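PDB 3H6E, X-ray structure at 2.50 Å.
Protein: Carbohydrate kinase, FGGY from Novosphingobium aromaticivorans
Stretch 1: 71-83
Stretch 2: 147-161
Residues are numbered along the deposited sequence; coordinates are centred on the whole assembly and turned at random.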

# COMPACT_ATOMS: atom_id res chain seq x y z
N THR A 71 19.94 -1.53 -15.53
CA THR A 71 19.20 -0.77 -14.53
C THR A 71 18.72 -1.63 -13.37
O THR A 71 18.25 -2.75 -13.56
CB THR A 71 17.97 -0.05 -15.14
OG1 THR A 71 18.40 0.89 -16.14
CG2 THR A 71 17.19 0.69 -14.07
N ILE A 72 18.85 -1.09 -12.16
CA ILE A 72 18.22 -1.67 -10.98
C ILE A 72 17.29 -0.63 -10.36
O ILE A 72 17.64 0.55 -10.25
CB ILE A 72 19.25 -2.07 -9.91
CG1 ILE A 72 20.28 -3.03 -10.49
CG2 ILE A 72 18.55 -2.71 -8.71
CD1 ILE A 72 21.38 -3.38 -9.50
N VAL A 73 16.10 -1.05 -9.96
CA VAL A 73 15.16 -0.16 -9.28
C VAL A 73 14.67 -0.77 -7.96
O VAL A 73 14.11 -1.87 -7.95
CB VAL A 73 13.99 0.25 -10.18
CG1 VAL A 73 13.64 -0.87 -11.14
CG2 VAL A 73 12.79 0.67 -9.33
N PRO A 74 14.88 -0.05 -6.85
CA PRO A 74 14.59 -0.48 -5.48
C PRO A 74 13.14 -0.24 -5.09
O PRO A 74 12.55 0.76 -5.51
CB PRO A 74 15.50 0.41 -4.63
CG PRO A 74 16.33 1.22 -5.60
CD PRO A 74 15.55 1.26 -6.87
N VAL A 75 12.58 -1.14 -4.29
CA VAL A 75 11.22 -1.01 -3.78
C VAL A 75 11.19 -1.38 -2.31
O VAL A 75 11.72 -2.42 -1.91
CB VAL A 75 10.24 -1.93 -4.54
CG1 VAL A 75 8.86 -1.85 -3.93
CG2 VAL A 75 10.21 -1.56 -6.02
N GLY A 76 10.57 -0.53 -1.49
CA GLY A 76 10.53 -0.77 -0.06
C GLY A 76 9.16 -0.55 0.55
O GLY A 76 8.41 0.34 0.15
N HIS A 77 8.82 -1.38 1.53
CA HIS A 77 7.62 -1.17 2.31
C HIS A 77 7.76 0.16 3.06
O HIS A 77 8.87 0.66 3.25
CB HIS A 77 7.42 -2.32 3.29
CG HIS A 77 8.36 -2.30 4.45
ND1 HIS A 77 8.13 -1.54 5.58
CD2 HIS A 77 9.54 -2.94 4.66
CE1 HIS A 77 9.13 -1.71 6.43
NE2 HIS A 77 10.00 -2.55 5.90
N GLY A 78 6.63 0.72 3.48
CA GLY A 78 6.63 1.99 4.18
C GLY A 78 6.85 1.87 5.67
O GLY A 78 7.06 0.77 6.20
N ALA A 79 6.78 3.00 6.36
CA ALA A 79 6.98 3.03 7.80
C ALA A 79 8.35 2.48 8.17
O ALA A 79 8.54 1.92 9.25
CB ALA A 79 5.88 2.26 8.51
N GLY A 80 9.31 2.66 7.27
CA GLY A 80 10.69 2.26 7.50
C GLY A 80 11.63 3.42 7.26
O GLY A 80 11.61 4.06 6.21
N ILE A 81 12.47 3.71 8.25
CA ILE A 81 13.40 4.83 8.16
C ILE A 81 14.81 4.39 8.55
O ILE A 81 14.98 3.60 9.48
CB ILE A 81 12.95 6.00 9.04
CG1 ILE A 81 13.81 7.24 8.77
CG2 ILE A 81 12.97 5.61 10.51
CD1 ILE A 81 13.62 7.82 7.39
N ALA A 82 15.80 4.89 7.84
CA ALA A 82 17.18 4.50 8.08
C ALA A 82 18.05 5.71 8.37
O ALA A 82 17.84 6.79 7.81
CB ALA A 82 17.73 3.71 6.90
N ALA A 83 19.04 5.53 9.24
CA ALA A 83 19.94 6.61 9.63
C ALA A 83 21.39 6.25 9.32
O ALA A 83 21.85 5.15 9.61
CB ALA A 83 19.78 6.93 11.11
N ALA A 147 22.90 12.40 12.06
CA ALA A 147 22.41 11.42 11.11
C ALA A 147 21.88 12.03 9.82
O ALA A 147 21.32 13.12 9.81
CB ALA A 147 21.34 10.56 11.76
N THR A 148 22.09 11.31 8.72
CA THR A 148 21.35 11.56 7.50
C THR A 148 20.16 10.61 7.50
O THR A 148 20.32 9.42 7.75
CB THR A 148 22.21 11.30 6.26
OG1 THR A 148 23.24 12.29 6.18
CG2 THR A 148 21.35 11.35 4.99
N LEU A 149 18.97 11.14 7.26
CA LEU A 149 17.78 10.32 7.26
C LEU A 149 17.37 9.98 5.83
O LEU A 149 17.63 10.74 4.90
CB LEU A 149 16.64 11.00 8.02
CG LEU A 149 16.87 11.02 9.53
CD1 LEU A 149 15.75 11.75 10.26
CD2 LEU A 149 17.01 9.59 10.05
N LEU A 150 16.73 8.83 5.67
CA LEU A 150 16.57 8.24 4.36
C LEU A 150 15.59 7.07 4.41
O LEU A 150 15.80 6.12 5.16
CB LEU A 150 17.95 7.78 3.88
CG LEU A 150 18.19 7.34 2.44
CD1 LEU A 150 19.66 7.37 2.11
CD2 LEU A 150 17.65 5.97 2.27
N PRO A 151 14.51 7.15 3.62
CA PRO A 151 13.48 6.11 3.64
C PRO A 151 14.04 4.72 3.35
O PRO A 151 15.11 4.59 2.76
CB PRO A 151 12.53 6.54 2.51
CG PRO A 151 12.74 8.01 2.38
CD PRO A 151 14.20 8.22 2.66
N TRP A 152 13.31 3.69 3.77
CA TRP A 152 13.72 2.30 3.64
C TRP A 152 14.05 1.91 2.20
O TRP A 152 15.10 1.33 1.92
CB TRP A 152 12.62 1.40 4.21
CG TRP A 152 12.83 -0.08 4.07
CD1 TRP A 152 11.99 -0.97 3.46
CD2 TRP A 152 13.92 -0.86 4.59
NE1 TRP A 152 12.50 -2.24 3.56
CE2 TRP A 152 13.68 -2.20 4.25
CE3 TRP A 152 15.07 -0.54 5.31
CZ2 TRP A 152 14.55 -3.23 4.59
CZ3 TRP A 152 15.94 -1.57 5.65
CH2 TRP A 152 15.68 -2.89 5.29
N ALA A 153 13.15 2.24 1.27
CA ALA A 153 13.35 1.92 -0.13
C ALA A 153 14.64 2.54 -0.67
O ALA A 153 15.43 1.89 -1.35
CB ALA A 153 12.15 2.38 -0.95
N GLN A 154 14.85 3.82 -0.36
CA GLN A 154 16.02 4.55 -0.83
C GLN A 154 17.29 4.05 -0.15
O GLN A 154 18.39 4.24 -0.67
CB GLN A 154 15.86 6.05 -0.61
CG GLN A 154 14.93 6.72 -1.61
CD GLN A 154 13.56 6.06 -1.63
OE1 GLN A 154 13.16 5.48 -2.64
NE2 GLN A 154 12.85 6.14 -0.51
N TYR A 155 17.13 3.43 1.01
CA TYR A 155 18.30 2.95 1.74
C TYR A 155 19.05 1.95 0.88
O TYR A 155 20.29 1.91 0.88
CB TYR A 155 17.92 2.29 3.07
CG TYR A 155 19.06 1.46 3.59
CD1 TYR A 155 20.16 2.06 4.19
CD2 TYR A 155 19.07 0.07 3.45
CE1 TYR A 155 21.22 1.30 4.65
CE2 TYR A 155 20.13 -0.69 3.91
CZ TYR A 155 21.20 -0.07 4.51
OH TYR A 155 22.26 -0.81 4.98
N TRP A 156 18.30 1.15 0.15
CA TRP A 156 18.88 0.10 -0.65
C TRP A 156 19.54 0.66 -1.91
O TRP A 156 20.50 0.09 -2.42
CB TRP A 156 17.83 -0.96 -0.96
CG TRP A 156 17.38 -1.62 0.29
CD1 TRP A 156 16.18 -1.47 0.92
CD2 TRP A 156 18.16 -2.50 1.12
NE1 TRP A 156 16.16 -2.22 2.08
CE2 TRP A 156 17.36 -2.86 2.22
CE3 TRP A 156 19.46 -3.02 1.02
CZ2 TRP A 156 17.81 -3.73 3.22
CZ3 TRP A 156 19.90 -3.87 2.01
CH2 TRP A 156 19.08 -4.22 3.10
N ALA A 157 19.02 1.78 -2.38
CA ALA A 157 19.62 2.47 -3.53
C ALA A 157 20.92 3.17 -3.14
O ALA A 157 21.69 3.56 -4.01
CB ALA A 157 18.63 3.45 -4.15
N TRP A 158 21.17 3.31 -1.84
CA TRP A 158 22.41 3.89 -1.34
C TRP A 158 23.38 2.77 -1.01
O TRP A 158 24.60 2.96 -1.01
CB TRP A 158 22.14 4.76 -0.11
CG TRP A 158 23.35 5.01 0.75
CD1 TRP A 158 24.13 6.13 0.75
CD2 TRP A 158 23.89 4.14 1.75
NE1 TRP A 158 25.14 6.01 1.67
CE2 TRP A 158 25.02 4.80 2.30
CE3 TRP A 158 23.55 2.87 2.22
CZ2 TRP A 158 25.79 4.22 3.31
CZ3 TRP A 158 24.33 2.30 3.23
CH2 TRP A 158 25.44 2.98 3.76
N PHE A 159 22.82 1.60 -0.71
CA PHE A 159 23.58 0.40 -0.44
C PHE A 159 24.38 0.00 -1.68
O PHE A 159 25.49 -0.52 -1.57
CB PHE A 159 22.62 -0.73 -0.05
CG PHE A 159 23.30 -1.99 0.39
CD1 PHE A 159 23.64 -2.18 1.72
CD2 PHE A 159 23.57 -3.01 -0.51
CE1 PHE A 159 24.26 -3.34 2.14
CE2 PHE A 159 24.18 -4.18 -0.10
CZ PHE A 159 24.53 -4.35 1.23
N LEU A 160 23.81 0.27 -2.85
CA LEU A 160 24.41 -0.11 -4.12
C LEU A 160 25.11 1.05 -4.81
O LEU A 160 25.71 0.87 -5.87
CB LEU A 160 23.33 -0.61 -5.08
CG LEU A 160 22.33 -1.70 -4.69
CD1 LEU A 160 21.14 -1.67 -5.65
CD2 LEU A 160 22.99 -3.07 -4.68
N THR A 161 25.03 2.24 -4.23
CA THR A 161 25.39 3.45 -4.97
C THR A 161 26.24 4.45 -4.19
O THR A 161 26.93 5.28 -4.78
CB THR A 161 24.13 4.16 -5.49
OG1 THR A 161 24.37 4.68 -6.80
CG2 THR A 161 23.72 5.27 -4.55

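The two stretches meet twice, burying 762 Å² in all: strand 81-83 pairs with strand 148-151, and strand 71-76 lies against helix 152-159, which runs back across it at 146° with the axes 6.4 Å apart at closest.

The helix can come this near because the strand is hollow where they touch. At Gly76 the CA lies 3.9 Å from the CA of Ala153, and the Ala153 CB reaches to 3.4 Å from Gly76 N. A CB modelled on Gly76 would stand only 2.7 Å from Ala153 CA and 3.1 Å from Trp152 CD1, so the absent side chain is the hollow that the start of the helix fills. Further along, Pro74 supplies the bump: its CB packs 3.6 Å from Ala153 O and its CG 3.5 Å from Ala157 CB, where the small methyl of alanine leaves room for the ring. Ile72 completes the row, its CG2 4.1 Å from Leu160 CD1. Ile72 and Pro74 direct their CA-to-CB bonds toward the second stretch, whereas the intervening Val73 points away, as strand alternation requires.

Trp152, which loses more area to this contact than any other residue, sets the CD1–NE1 edge of its indole against the end of the first strand and the start of the loop beyond. Gly76 CA approaches Trp152 CD1 to 3.8 Å, and the His77 ring, its CD2 3.2 Å from Trp152 NE1, lies obliquely to the five-membered ring, with centroids 4.3 Å apart and planes at 46°. His77 is steadied within its own loop by a hydrogen bond from ND1 to Gly78 O (2.6 Å). A second glycine makes way for the base of the tryptophan: a CB on Gly80 would fall 2.9 Å from Trp152 CB. The same Gly80 accepts a hydrogen bond at its O from Trp152 N, 3.0 Å away.

From here the chains continue as an antiparallel pair. Ala82 N donates a hydrogen bond to Leu150 O at 2.9 Å. Two CA-H...O contacts add to it, one between Leu149 CA and Ala82 O (3.6 Å), the other between Ala83 CA and Thr148 O (3.4 Å). On the face carrying Ile81, Ala83, Leu149 and Pro151, Leu149 CD2 sits 4.2 Å from Ile81 CG1 and 4.0 Å from Ala83 CB, its branched end reaching across the strands; Ala83 CB also meets Ala147 CB at 4.0 Å. Ala82 shares the other face with Leu150. Its short side chain accommodates the Tyr155 ring, whose CD1 approaches Ala82 CB to 4.0 Å, so that sheet and helix close over a buried, largely apolar contact.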